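Local coordinates for uncharacterized protein (Escherichia coli O157:H7, PDB 5KOL) that is of unknown function, belongs to the CinA (PncC) family and probably lacks nicotinamide-nucleotide amidohydrolase activity, at residues V10-T15 with A160-L165; A108-A113 with W136-Q141. All blocks are in the same frame, centred on the assembly; numbering follows the deposited sequence.

Contact 1 of 2, residues V10-T15 with A160-L165; sequences VQLADT and AVRFAL
The extended loop V10-T15 runs past one turn of helix 153-171, and its tightest packing is apolar. L12 points at the helix and straddles the backbone between R162 and F163: CD2 sits 3.8 Å from R162 O, while CD1 reaches the CB of F163 at 4.2 Å. With CG beside its own backbone N, L12 brings both methyls onto the turn. Two residues earlier, V10 CG2 meets F163 CE1 at 3.6 Å, obliquely to the ring, and the carbonyl O of V10 lies in the ring plane at its edge. F163 swings out to this position because its CG is anti to the backbone N (chi1 177°); the ring also meets that of F134.

Toward solvent the contact loosens and turns polar. The R162 chain bends at chi3 (65°), so that L12 CB lies over one guanidinium face and A13 O near the plane at the edge. The bond from NH2 to A13 O is short, 2.9 Å, but badly bent (115°) and therefore weak; NE is held by D16 O. NH2 also donates to a water that in turn donates to D14 OD2, bridging opposite charges 5.1 Å apart (D14 OD2 to R162 NH2). The arrangement is that of an N-terminal arm laid along the outside of the C-terminal helix of an alpha/beta domain, just before helix 18-31 begins.

Contact 2 of 2, residues A108-A113 with W136-Q141; sequences ADVSIA and WHIKGQ
The H137 imidazole has Q141 O over one face, offset toward the rim, while its edge receives D109 O, 3.7 Å from CD2, and a water bound to NE2. That water donates to D109 O and accepts from G140 N, while ND1 is hydrogen-bonded to N142 OD1, so both ring nitrogens have partners. A second water links D109 O to K139 N, where the two segments lie too far apart for a direct bond. The W136 indole is approached obliquely: I112 CG1 lies 3.9 Å from CD1, and I112 CG2 is near NE1, whose N-H is bonded to A164 O. W136 CG and I112 CG1 both lie beside their own backbone N (chi1 -54° for W136), on the sheet face that also carries V110 and I138 and packs against helix 153-171.

Strands 110-116 and 131-138 are antiparallel neighbours in the mixed five-stranded sheet of this CinA-type alpha/beta domain, and strand 36-40 pairs in parallel with the far edge of 110-116. S111 and H137 form a hydrogen-bonded pair with two bonds of 3.1 Å, S111 N to H137 O and H137 N to S111 O, alike in straightness (155°) but not in approach. The first uses a lone pair in the carbonyl plane of H137; in the second the donor stands 35° above the carbonyl plane of S111. The same oxygens take CA-H...O contacts, H137 O from V110 CA and S111 O from W136 CA at 3.2 Å. On the face of S111 and H137, beneath helix 92-106, S111 OG lies 3.5 Å from H137 CB and bonds to A99 O. Beyond I138 a type I' turn, with positive phi at K139 and G140, reverses the chain into strand 141-148.

How the contacts relate
Contact 2 is largely buried within the central sheet, whereas contact 1 lies at the surface; their centres are about 18 Å apart. Both involve helix 153-171, which contact 1 meets with the N-terminal loop on its outer side and on which the W136 and I112 face of contact 2 packs. The bond from W136 NE1 to A164 O measures 3.0 Å, A164 CB packs on I112 CG2 at 3.7 Å, and F163 CE2 approaches W136 CH2, so F163 serves both contacts. Paired backbone bonds hold 108-113 to 136-141, with waters joining D109 to the turn after 136-138; 10-15 relies on side-chain packing and a weak, water-assisted arginine link.

Contact 1 of 2, residues V10-T15 with A160-L165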
loop_
_atom_site.group_PDB
_atom_site.type_symbol
_atom_site.label_atom_id
_atom_site.label_comp_id
_atom_site.label_asym_id
_atom_site.label_seq_id
_atom_site.Cartn_x
_atom_site.Cartn_y
_atom_site.Cartn_z
ATOM N N VAL A 10 -0.407 -12.488 -21.142
ATOM C CA VAL A 10 -0.286 -11.266 -21.923
ATOM C C VAL A 10 1.186 -10.929 -22.114
ATOM O O VAL A 10 2.017 -11.133 -21.218
ATOM C CB VAL A 10 -1.048 -10.110 -21.253
ATOM C CG1 VAL A 10 -2.536 -10.400 -21.236
ATOM C CG2 VAL A 10 -0.548 -9.872 -19.846
ATOM N N GLN A 11 1.523 -10.449 -23.307
ATOM C CA GLN A 11 2.868 -9.978 -23.620
ATOM C C GLN A 11 2.833 -8.454 -23.596
ATOM O O GLN A 11 2.226 -7.832 -24.473
ATOM C CB GLN A 11 3.330 -10.502 -24.981
ATOM C CG GLN A 11 3.181 -12.011 -25.174
ATOM C CD GLN A 11 4.311 -12.823 -24.548
ATOM O OE1 GLN A 11 4.297 -13.121 -23.348
ATOM N NE2 GLN A 11 5.291 -13.199 -25.367
ATOM N N LEU A 12 3.462 -7.853 -22.590
ATOM C CA LEU A 12 3.368 -6.409 -22.412
ATOM C C LEU A 12 3.921 -5.669 -23.626
ATOM O O LEU A 12 5.014 -5.974 -24.117
ATOM C CB LEU A 12 4.116 -5.984 -21.157
ATOM C CG LEU A 12 3.509 -6.384 -19.808
ATOM C CD1 LEU A 12 4.534 -6.157 -18.711
ATOM C CD2 LEU A 12 2.228 -5.587 -19.527
ATOM N N ALA A 13 3.169 -4.688 -24.094
ATOM C CA ALA A 13 3.570 -3.809 -25.186
ATOM C C ALA A 13 3.821 -2.413 -24.626
ATOM O O ALA A 13 3.333 -2.058 -23.545
ATOM C CB ALA A 13 2.488 -3.764 -26.268
ATOM N N ASP A 14 4.570 -1.602 -25.375
ATOM C CA ASP A 14 4.819 -0.241 -24.905
ATOM C C ASP A 14 3.534 0.561 -24.736
ATOM O O ASP A 14 3.518 1.536 -23.971
ATOM C CB ASP A 14 5.779 0.486 -25.848
ATOM C CG ASP A 14 7.066 -0.294 -26.080
ATOM O OD1 ASP A 14 7.745 -0.038 -27.095
ATOM O OD2 ASP A 14 7.399 -1.160 -25.238
ATOM N N THR A 15 2.458 0.190 -25.431
ATOM C CA THR A 15 1.180 0.865 -25.210
ATOM C C THR A 15 0.530 0.455 -23.894
ATOM O O THR A 15 -0.386 1.143 -23.433
ATOM C CB THR A 15 0.200 0.587 -26.368
ATOM O OG1 THR A 15 0.147 -0.819 -26.627
ATOM C CG2 THR A 15 0.614 1.326 -27.648
ATOM N N ALA A 160 6.108 -6.147 -13.096
ATOM C CA ALA A 160 5.110 -6.897 -12.330
ATOM C C ALA A 160 3.828 -6.096 -12.165
ATOM O O ALA A 160 2.724 -6.648 -12.282
ATOM C CB ALA A 160 5.671 -7.284 -10.953
ATOM N N VAL A 161 3.948 -4.804 -11.848
ATOM C CA VAL A 161 2.749 -3.980 -11.679
ATOM C C VAL A 161 1.976 -3.904 -12.997
ATOM O O VAL A 161 0.761 -4.130 -13.033
ATOM C CB VAL A 161 3.103 -2.583 -11.128
ATOM C CG1 VAL A 161 1.843 -1.696 -11.077
ATOM C CG2 VAL A 161 3.760 -2.658 -9.705
ATOM N N ARG A 162 2.669 -3.607 -14.109
ATOM C CA ARG A 162 1.981 -3.543 -15.404
ATOM C C ARG A 162 1.362 -4.885 -15.778
ATOM O O ARG A 162 0.242 -4.939 -16.300
ATOM C CB ARG A 162 2.943 -3.099 -16.516
ATOM C CG ARG A 162 3.278 -1.612 -16.482
ATOM C CD ARG A 162 4.448 -1.267 -17.434
ATOM N NE ARG A 162 4.146 -1.473 -18.843
ATOM C CZ ARG A 162 5.057 -1.825 -19.747
ATOM N NH1 ARG A 162 6.320 -2.045 -19.371
ATOM N NH2 ARG A 162 4.703 -1.990 -21.018
ATOM N N PHE A 163 2.085 -5.979 -15.542
ATOM C CA PHE A 163 1.563 -7.300 -15.890
ATOM C C PHE A 163 0.319 -7.644 -15.066
ATOM O O PHE A 163 -0.658 -8.184 -15.592
ATOM C CB PHE A 163 2.642 -8.363 -15.674
ATOM C CG PHE A 163 2.164 -9.751 -15.945
ATOM C CD1 PHE A 163 2.125 -10.234 -17.238
ATOM C CD2 PHE A 163 1.742 -10.577 -14.904
ATOM C CE1 PHE A 163 1.675 -11.499 -17.518
ATOM C CE2 PHE A 163 1.288 -11.858 -15.174
ATOM C CZ PHE A 163 1.245 -12.320 -16.478
ATOM N N ALA A 164 0.362 -7.370 -13.759
ATOM C CA ALA A 164 -0.779 -7.654 -12.886
ATOM C C ALA A 164 -2.061 -7.003 -13.404
ATOM O O ALA A 164 -3.142 -7.616 -13.394
ATOM C CB ALA A 164 -0.469 -7.163 -11.466
ATOM N N LEU A 165 -1.945 -5.761 -13.874
ATOM C CA LEU A 165 -3.074 -5.014 -14.424
ATOM C C LEU A 165 -3.492 -5.560 -15.786
ATOM O O LEU A 165 -4.681 -5.804 -16.036
ATOM C CB LEU A 165 -2.677 -3.533 -14.542
ATOM C CG LEU A 165 -2.366 -2.813 -13.211
ATOM C CD1 LEU A 165 -1.874 -1.409 -13.478
ATOM C CD2 LEU A 165 -3.597 -2.748 -12.321
HETATM O O HOH W 1 6.899 -2.524 -22.935
#

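Contact 2 of 2, residues A108-A113 with W136-Q141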
loop_
_atom_site.group_PDB
_atom_site.type_symbol
_atom_site.label_atom_id
_atom_site.label_comp_id
_atom_site.label_asym_id
_atom_site.label_seq_id
_atom_site.Cartn_x
_atom_site.Cartn_y
_atom_site.Cartn_z
ATOM N N ALA A 108 -14.663 -7.049 -1.075
ATOM C CA ALA A 108 -14.552 -6.636 -2.471
ATOM C C ALA A 108 -14.979 -7.774 -3.393
ATOM O O ALA A 108 -15.231 -8.898 -2.951
ATOM C CB ALA A 108 -13.118 -6.203 -2.797
ATOM N N ASP A 109 -15.056 -7.470 -4.696
ATOM C CA ASP A 109 -15.513 -8.430 -5.703
ATOM C C ASP A 109 -14.400 -8.991 -6.566
ATOM O O ASP A 109 -14.532 -10.116 -7.055
ATOM C CB ASP A 109 -16.563 -7.805 -6.639
ATOM C CG ASP A 109 -17.634 -7.031 -5.898
ATOM O OD1 ASP A 109 -18.453 -7.684 -5.212
ATOM O OD2 ASP A 109 -17.677 -5.782 -6.020
ATOM N N VAL A 110 -13.330 -8.225 -6.777
ATOM C CA VAL A 110 -12.198 -8.605 -7.615
ATOM C C VAL A 110 -10.914 -8.302 -6.852
ATOM O O VAL A 110 -10.839 -7.308 -6.123
ATOM C CB VAL A 110 -12.223 -7.843 -8.960
ATOM C CG1 VAL A 110 -11.020 -8.218 -9.836
ATOM C CG2 VAL A 110 -13.536 -8.094 -9.679
ATOM N N SER A 111 -9.897 -9.143 -7.010
ATOM C CA SER A 111 -8.627 -8.838 -6.362
ATOM C C SER A 111 -7.441 -9.255 -7.222
ATOM O O SER A 111 -7.552 -10.087 -8.132
ATOM C CB SER A 111 -8.513 -9.495 -4.969
ATOM O OG SER A 111 -8.221 -10.876 -5.058
ATOM N N ILE A 112 -6.298 -8.642 -6.909
ATOM C CA ILE A 112 -5.004 -8.911 -7.535
ATOM C C ILE A 112 -4.000 -9.170 -6.428
ATOM O O ILE A 112 -3.920 -8.384 -5.478
ATOM C CB ILE A 112 -4.501 -7.715 -8.369
ATOM C CG1 ILE A 112 -5.523 -7.270 -9.409
ATOM C CG2 ILE A 112 -3.098 -8.013 -8.944
ATOM C CD1 ILE A 112 -5.237 -5.847 -9.936
ATOM N N ALA A 113 -3.196 -10.221 -6.567
ATOM C CA ALA A 113 -2.121 -10.494 -5.617
ATOM C C ALA A 113 -0.774 -10.595 -6.335
ATOM O O ALA A 113 -0.689 -11.128 -7.445
ATOM C CB ALA A 113 -2.420 -11.779 -4.824
ATOM N N TRP A 136 -5.401 -13.741 -9.273
ATOM C CA TRP A 136 -6.576 -12.892 -9.441
ATOM C C TRP A 136 -7.830 -13.647 -9.024
ATOM O O TRP A 136 -8.006 -14.808 -9.395
ATOM C CB TRP A 136 -6.759 -12.439 -10.897
ATOM C CG TRP A 136 -5.536 -11.775 -11.493
ATOM C CD1 TRP A 136 -5.302 -10.442 -11.604
ATOM C CD2 TRP A 136 -4.393 -12.436 -12.056
ATOM N NE1 TRP A 136 -4.073 -10.218 -12.201
ATOM C CE2 TRP A 136 -3.501 -11.431 -12.492
ATOM C CE3 TRP A 136 -4.052 -13.782 -12.261
ATOM C CZ2 TRP A 136 -2.283 -11.728 -13.093
ATOM C CZ3 TRP A 136 -2.840 -14.077 -12.855
ATOM C CH2 TRP A 136 -1.969 -13.056 -13.265
ATOM N N HIS A 137 -8.713 -12.969 -8.295
ATOM C CA HIS A 137 -10.026 -13.488 -7.939
ATOM C C HIS A 137 -11.063 -12.725 -8.751
ATOM O O HIS A 137 -11.122 -11.493 -8.683
ATOM C CB HIS A 137 -10.305 -13.329 -6.446
ATOM C CG HIS A 137 -11.663 -13.813 -6.028
ATOM N ND1 HIS A 137 -11.861 -15.027 -5.402
ATOM C CD2 HIS A 137 -12.889 -13.246 -6.138
ATOM C CE1 HIS A 137 -13.148 -15.188 -5.152
ATOM N NE2 HIS A 137 -13.795 -14.121 -5.585
ATOM N N ILE A 138 -11.857 -13.447 -9.531
ATOM C CA ILE A 138 -12.923 -12.852 -10.329
ATOM C C ILE A 138 -14.136 -13.757 -10.264
ATOM O O ILE A 138 -14.022 -14.964 -10.507
ATOM C CB ILE A 138 -12.527 -12.657 -11.801
ATOM C CG1 ILE A 138 -11.098 -12.151 -11.919
ATOM C CG2 ILE A 138 -13.530 -11.735 -12.483
ATOM C CD1 ILE A 138 -10.525 -12.283 -13.287
ATOM N N LYS A 139 -15.294 -13.173 -9.964
ATOM C CA LYS A 139 -16.575 -13.879 -9.975
ATOM C C LYS A 139 -16.490 -15.211 -9.225
ATOM O O LYS A 139 -16.816 -16.273 -9.756
ATOM C CB LYS A 139 -17.062 -14.086 -11.413
ATOM C CG LYS A 139 -17.401 -12.782 -12.146
ATOM C CD LYS A 139 -17.629 -13.009 -13.641
ATOM C CE LYS A 139 -17.962 -11.707 -14.373
ATOM N NZ LYS A 139 -16.765 -11.083 -15.022
ATOM N N GLY A 140 -16.032 -15.152 -7.975
ATOM C CA GLY A 140 -15.939 -16.349 -7.155
ATOM C C GLY A 140 -14.891 -17.356 -7.576
ATOM O O GLY A 140 -14.840 -18.449 -7.006
ATOM N N GLN A 141 -14.045 -17.019 -8.544
ATOM C CA GLN A 141 -13.056 -17.926 -9.105
ATOM C C GLN A 141 -11.667 -17.321 -8.951
ATOM O O GLN A 141 -11.501 -16.096 -8.967
ATOM C CB GLN A 141 -13.362 -18.211 -10.593
ATOM C CG GLN A 141 -12.346 -19.082 -11.322
ATOM C CD GLN A 141 -12.094 -20.420 -10.639
ATOM O OE1 GLN A 141 -12.987 -20.990 -10.009
ATOM N NE2 GLN A 141 -10.873 -20.929 -10.770
HETATM O O HOH W 2 -16.064 -12.370 -6.322
HETATM O O HOH W 3 -16.564 -10.224 -9.619
#